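Long-range contact in electron transfer flavoprotein, beta subunit (Thermotoga maritima, PDB 7KOE), which probably carries electrons as the FAD-binding beta subunit of an electron transfer flavoprotein: residues E163-I174 against K184-L193. Numbering follows the deposited sequence.
Sequences EEIDPEKKEMVI and KIRLKLPAVL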
loop_
_atom_site.group_PDB
_atom_site.type_symbol
_atom_site.label_atom_id
_atom_site.label_comp_id
_atom_site.label_asym_id
_atom_site.label_seq_id
_atom_site.Cartn_x
_atom_site.Cartn_y
_atom_site.Cartn_z
ATOM N N GLU A 163 -47.812 -36.300 19.156
ATOM C CA GLU A 163 -48.768 -36.988 20.064
ATOM C C GLU A 163 -48.531 -38.498 20.017
ATOM O O GLU A 163 -47.633 -38.978 20.732
ATOM C CB GLU A 163 -50.205 -36.649 19.669
ATOM C CG GLU A 163 -50.359 -35.251 19.105
ATOM C CD GLU A 163 -50.076 -34.145 20.107
ATOM O OE1 GLU A 163 -49.012 -34.195 20.750
ATOM O OE2 GLU A 163 -50.923 -33.241 20.240
ATOM N N GLU A 164 -49.321 -39.207 19.206
ATOM C CA GLU A 164 -49.199 -40.682 19.095
ATOM C C GLU A 164 -48.286 -41.035 17.918
ATOM O O GLU A 164 -48.688 -40.793 16.766
ATOM C CB GLU A 164 -50.580 -41.314 18.917
ATOM C CG GLU A 164 -51.723 -40.378 19.269
ATOM C CD GLU A 164 -53.109 -40.973 19.085
ATOM O OE1 GLU A 164 -53.647 -41.527 20.065
ATOM O OE2 GLU A 164 -53.646 -40.882 17.964
ATOM N N ILE A 165 -47.099 -41.574 18.209
ATOM C CA ILE A 165 -46.147 -42.000 17.142
ATOM C C ILE A 165 -46.291 -43.519 16.987
ATOM O O ILE A 165 -45.270 -44.224 17.088
ATOM C CB ILE A 165 -44.705 -41.577 17.485
ATOM C CG1 ILE A 165 -43.688 -42.117 16.477
ATOM C CG2 ILE A 165 -44.353 -41.969 18.912
ATOM C CD1 ILE A 165 -44.296 -42.578 15.174
ATOM N N ASP A 166 -47.528 -43.978 16.766
ATOM C CA ASP A 166 -47.873 -45.419 16.616
ATOM C C ASP A 166 -46.860 -46.123 15.708
ATOM O O ASP A 166 -46.878 -45.869 14.490
ATOM C CB ASP A 166 -49.303 -45.594 16.097
ATOM C CG ASP A 166 -50.328 -45.765 17.204
ATOM O OD1 ASP A 166 -51.236 -44.916 17.296
ATOM O OD2 ASP A 166 -50.209 -46.744 17.965
ATOM N N PRO A 167 -45.983 -46.997 16.253
ATOM C CA PRO A 167 -44.996 -47.715 15.445
ATOM C C PRO A 167 -45.591 -49.003 14.858
ATOM O O PRO A 167 -44.961 -49.605 14.008
ATOM C CB PRO A 167 -43.929 -48.067 16.488
ATOM C CG PRO A 167 -44.727 -48.303 17.752
ATOM C CD PRO A 167 -45.885 -47.329 17.676
ATOM N N GLU A 168 -46.782 -49.385 15.326
ATOM C CA GLU A 168 -47.462 -50.617 14.847
ATOM C C GLU A 168 -48.321 -50.286 13.621
ATOM O O GLU A 168 -48.332 -51.094 12.673
ATOM C CB GLU A 168 -48.322 -51.216 15.961
ATOM C CG GLU A 168 -47.797 -50.922 17.353
ATOM C CD GLU A 168 -46.705 -51.866 17.827
ATOM O OE1 GLU A 168 -46.994 -53.068 17.985
ATOM O OE2 GLU A 168 -45.570 -51.397 18.035
ATOM N N LYS A 169 -49.000 -49.135 13.645
ATOM C CA LYS A 169 -49.883 -48.717 12.523
ATOM C C LYS A 169 -49.081 -47.912 11.493
ATOM O O LYS A 169 -49.671 -47.528 10.463
ATOM C CB LYS A 169 -51.065 -47.901 13.054
ATOM C CG LYS A 169 -51.245 -47.926 14.566
ATOM C CD LYS A 169 -52.687 -47.768 15.004
ATOM C CE LYS A 169 -53.274 -46.420 14.641
ATOM N NZ LYS A 169 -53.239 -45.479 15.786
ATOM N N LYS A 170 -47.793 -47.676 11.763
ATOM C CA LYS A 170 -46.915 -46.902 10.843
ATOM C C LYS A 170 -47.605 -45.582 10.485
ATOM O O LYS A 170 -47.645 -45.239 9.291
ATOM C CB LYS A 170 -46.582 -47.720 9.591
ATOM C CG LYS A 170 -45.121 -47.687 9.158
ATOM C CD LYS A 170 -44.165 -47.369 10.288
ATOM C CE LYS A 170 -43.861 -48.565 11.165
ATOM N NZ LYS A 170 -42.407 -48.717 11.404
ATOM N N GLU A 171 -48.133 -44.884 11.493
ATOM C CA GLU A 171 -48.826 -43.585 11.287
ATOM C C GLU A 171 -48.739 -42.792 12.594
ATOM O O GLU A 171 -48.996 -43.386 13.655
ATOM C CB GLU A 171 -50.279 -43.811 10.867
ATOM C CG GLU A 171 -51.141 -44.417 11.959
ATOM C CD GLU A 171 -52.480 -44.943 11.470
ATOM O OE1 GLU A 171 -52.788 -44.749 10.278
ATOM O OE2 GLU A 171 -53.210 -45.545 12.281
ATOM N N MET A 172 -48.392 -41.505 12.514
ATOM C CA MET A 172 -48.249 -40.690 13.748
ATOM C C MET A 172 -48.986 -39.354 13.609
ATOM O O MET A 172 -49.134 -38.865 12.478
ATOM C CB MET A 172 -46.774 -40.438 14.067
ATOM C CG MET A 172 -46.439 -38.978 14.278
ATOM S SD MET A 172 -44.735 -38.611 13.806
ATOM C CE MET A 172 -44.910 -38.500 12.026
ATOM N N VAL A 173 -49.405 -38.805 14.752
ATOM C CA VAL A 173 -50.135 -37.551 14.882
ATOM C C VAL A 173 -49.166 -36.454 15.294
ATOM O O VAL A 173 -48.542 -36.523 16.359
ATOM C CB VAL A 173 -51.304 -37.667 15.871
ATOM C CG1 VAL A 173 -51.847 -36.295 16.217
ATOM C CG2 VAL A 173 -52.405 -38.483 15.247
ATOM N N ILE A 174 -49.043 -35.447 14.438
ATOM C CA ILE A 174 -48.258 -34.260 14.714
ATOM C C ILE A 174 -49.225 -33.111 14.959
ATOM O O ILE A 174 -50.436 -33.258 14.837
ATOM C CB ILE A 174 -47.296 -33.935 13.563
ATOM C CG1 ILE A 174 -48.089 -33.442 12.356
ATOM C CG2 ILE A 174 -46.517 -35.165 13.187
ATOM C CD1 ILE A 174 -47.294 -32.611 11.398
ATOM N N LYS A 184 -53.937 -30.742 14.345
ATOM C CA LYS A 184 -53.492 -32.118 14.489
ATOM C C LYS A 184 -53.675 -32.838 13.162
ATOM O O LYS A 184 -54.693 -32.662 12.490
ATOM C CB LYS A 184 -54.269 -32.823 15.596
ATOM C CG LYS A 184 -54.127 -32.162 16.950
ATOM C CD LYS A 184 -54.964 -32.858 17.999
ATOM C CE LYS A 184 -54.524 -34.295 18.191
ATOM N NZ LYS A 184 -55.244 -34.927 19.328
ATOM N N ILE A 185 -52.682 -33.633 12.773
ATOM C CA ILE A 185 -52.654 -34.278 11.466
ATOM C C ILE A 185 -52.215 -35.721 11.659
ATOM O O ILE A 185 -51.140 -35.971 12.209
ATOM C CB ILE A 185 -51.702 -33.559 10.496
ATOM C CG1 ILE A 185 -52.274 -32.218 10.048
ATOM C CG2 ILE A 185 -51.423 -34.412 9.285
ATOM C CD1 ILE A 185 -51.331 -31.435 9.181
ATOM N N ARG A 186 -53.029 -36.667 11.197
ATOM C CA ARG A 186 -52.637 -38.076 11.194
ATOM C C ARG A 186 -51.759 -38.316 9.978
ATOM O O ARG A 186 -52.240 -38.629 8.891
ATOM C CB ARG A 186 -53.852 -38.994 11.159
ATOM C CG ARG A 186 -54.739 -38.918 12.371
ATOM C CD ARG A 186 -55.674 -40.110 12.453
ATOM N NE ARG A 186 -54.961 -41.321 12.848
ATOM C CZ ARG A 186 -54.780 -41.698 14.109
ATOM N NH1 ARG A 186 -54.119 -42.813 14.377
ATOM N NH2 ARG A 186 -55.261 -40.960 15.100
ATOM N N LEU A 187 -50.453 -38.171 10.159
ATOM C CA LEU A 187 -49.528 -38.498 9.087
ATOM C C LEU A 187 -49.419 -40.004 8.919
ATOM O O LEU A 187 -49.546 -40.768 9.875
ATOM C CB LEU A 187 -48.150 -37.919 9.371
ATOM C CG LEU A 187 -47.918 -36.459 9.014
ATOM C CD1 LEU A 187 -46.449 -36.243 8.992
ATOM C CD2 LEU A 187 -48.503 -36.123 7.667
ATOM N N LYS A 188 -49.175 -40.429 7.688
ATOM C CA LYS A 188 -49.000 -41.836 7.363
ATOM C C LYS A 188 -47.524 -42.085 7.093
ATOM O O LYS A 188 -46.958 -41.506 6.161
ATOM C CB LYS A 188 -49.846 -42.229 6.154
ATOM C CG LYS A 188 -49.708 -43.686 5.747
ATOM C CD LYS A 188 -50.298 -44.612 6.793
ATOM C CE LYS A 188 -50.082 -46.067 6.421
ATOM N NZ LYS A 188 -50.802 -46.432 5.171
ATOM N N LEU A 189 -46.906 -42.929 7.914
ATOM C CA LEU A 189 -45.509 -43.269 7.700
ATOM C C LEU A 189 -45.376 -44.153 6.461
ATOM O O LEU A 189 -46.206 -45.039 6.241
ATOM C CB LEU A 189 -44.929 -43.981 8.921
ATOM C CG LEU A 189 -44.854 -43.188 10.227
ATOM C CD1 LEU A 189 -43.932 -43.889 11.208
ATOM C CD2 LEU A 189 -44.401 -41.755 9.997
ATOM N N PRO A 190 -44.342 -43.946 5.630
ATOM C CA PRO A 190 -43.185 -43.049 5.737
ATOM C C PRO A 190 -43.489 -41.580 5.482
ATOM O O PRO A 190 -44.100 -41.243 4.475
ATOM C CB PRO A 190 -42.240 -43.576 4.656
ATOM C CG PRO A 190 -42.799 -44.888 4.225
ATOM C CD PRO A 190 -44.257 -44.766 4.416
ATOM N N ALA A 191 -43.059 -40.725 6.405
ATOM C CA ALA A 191 -43.345 -39.303 6.355
ATOM C C ALA A 191 -42.049 -38.514 6.420
ATOM O O ALA A 191 -41.002 -39.030 6.807
ATOM C CB ALA A 191 -44.264 -38.879 7.501
ATOM N N VAL A 192 -42.132 -37.249 6.032
ATOM C CA VAL A 192 -41.011 -36.325 6.112
ATOM C C VAL A 192 -41.450 -35.191 7.024
ATOM O O VAL A 192 -42.231 -34.321 6.623
ATOM C CB VAL A 192 -40.579 -35.807 4.738
ATOM C CG1 VAL A 192 -39.508 -34.740 4.880
ATOM C CG2 VAL A 192 -40.064 -36.948 3.900
ATOM N N LEU A 193 -40.973 -35.203 8.260
ATOM C CA LEU A 193 -41.310 -34.136 9.181
ATOM C C LEU A 193 -40.421 -32.925 8.937
ATOM O O LEU A 193 -39.442 -32.974 8.192
ATOM C CB LEU A 193 -41.182 -34.609 10.623
ATOM C CG LEU A 193 -42.273 -35.558 11.102
ATOM C CD1 LEU A 193 -42.112 -35.878 12.567
ATOM C CD2 LEU A 193 -43.596 -34.922 10.868
#
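The guanidinium of Arg-186 lies with one face over CG2 of Val-173, which is 3.8 Å from NH2. At its edge, near the plane, sits the ammonium of Lys-169; the carboxylate of Glu-171 also comes to this edge, but the place of its OE2 is doubtful. NH2 donates a bent hydrogen bond to Glu-164 OE2 (3.3 Å, 141° at the hydrogen), part of a salt bridge. The carboxylate of Glu-164 stands nearly perpendicular to the guanidinium, the planes 84° apart. A bend at chi3 (73°) brings the arginine tip over Val-173 to Glu-164. Lys-169 NZ forms a salt bridge with Asp-166 OD1 (2.6 Å). Glu-164, Asp-166 and, less surely, Glu-171 gather round the two cations in one network. A leucine in place of Arg-186 would probably leave Glu-164 without its mate and Val-173 without the flat group over it.

On the other sheet face, Met-172 and Leu-193 meet tip to tip, CE to CD1 at 3.9 Å. Met-172 CE also touches CD2 of Leu-189, and Ile-174 CG2 packs on Leu-193 CD2 (3.7 Å). Backbone bonds pair Ile-174 with Ile-185 and Met-172 with Leu-187, though that from Leu-187 N to Met-172 O is weak. Beyond them, Leu-189 N binds Lys-170 O (2.8 Å), while Lys-170 NZ forms a salt bridge with Asp-127.

Ile-185 and Arg-186 also pair with a strand of the partner Electron transfer flavoprotein chain. The arrangement is an antiparallel beta hairpin that carries the sheet of the FAD-binding domain across the subunit interface.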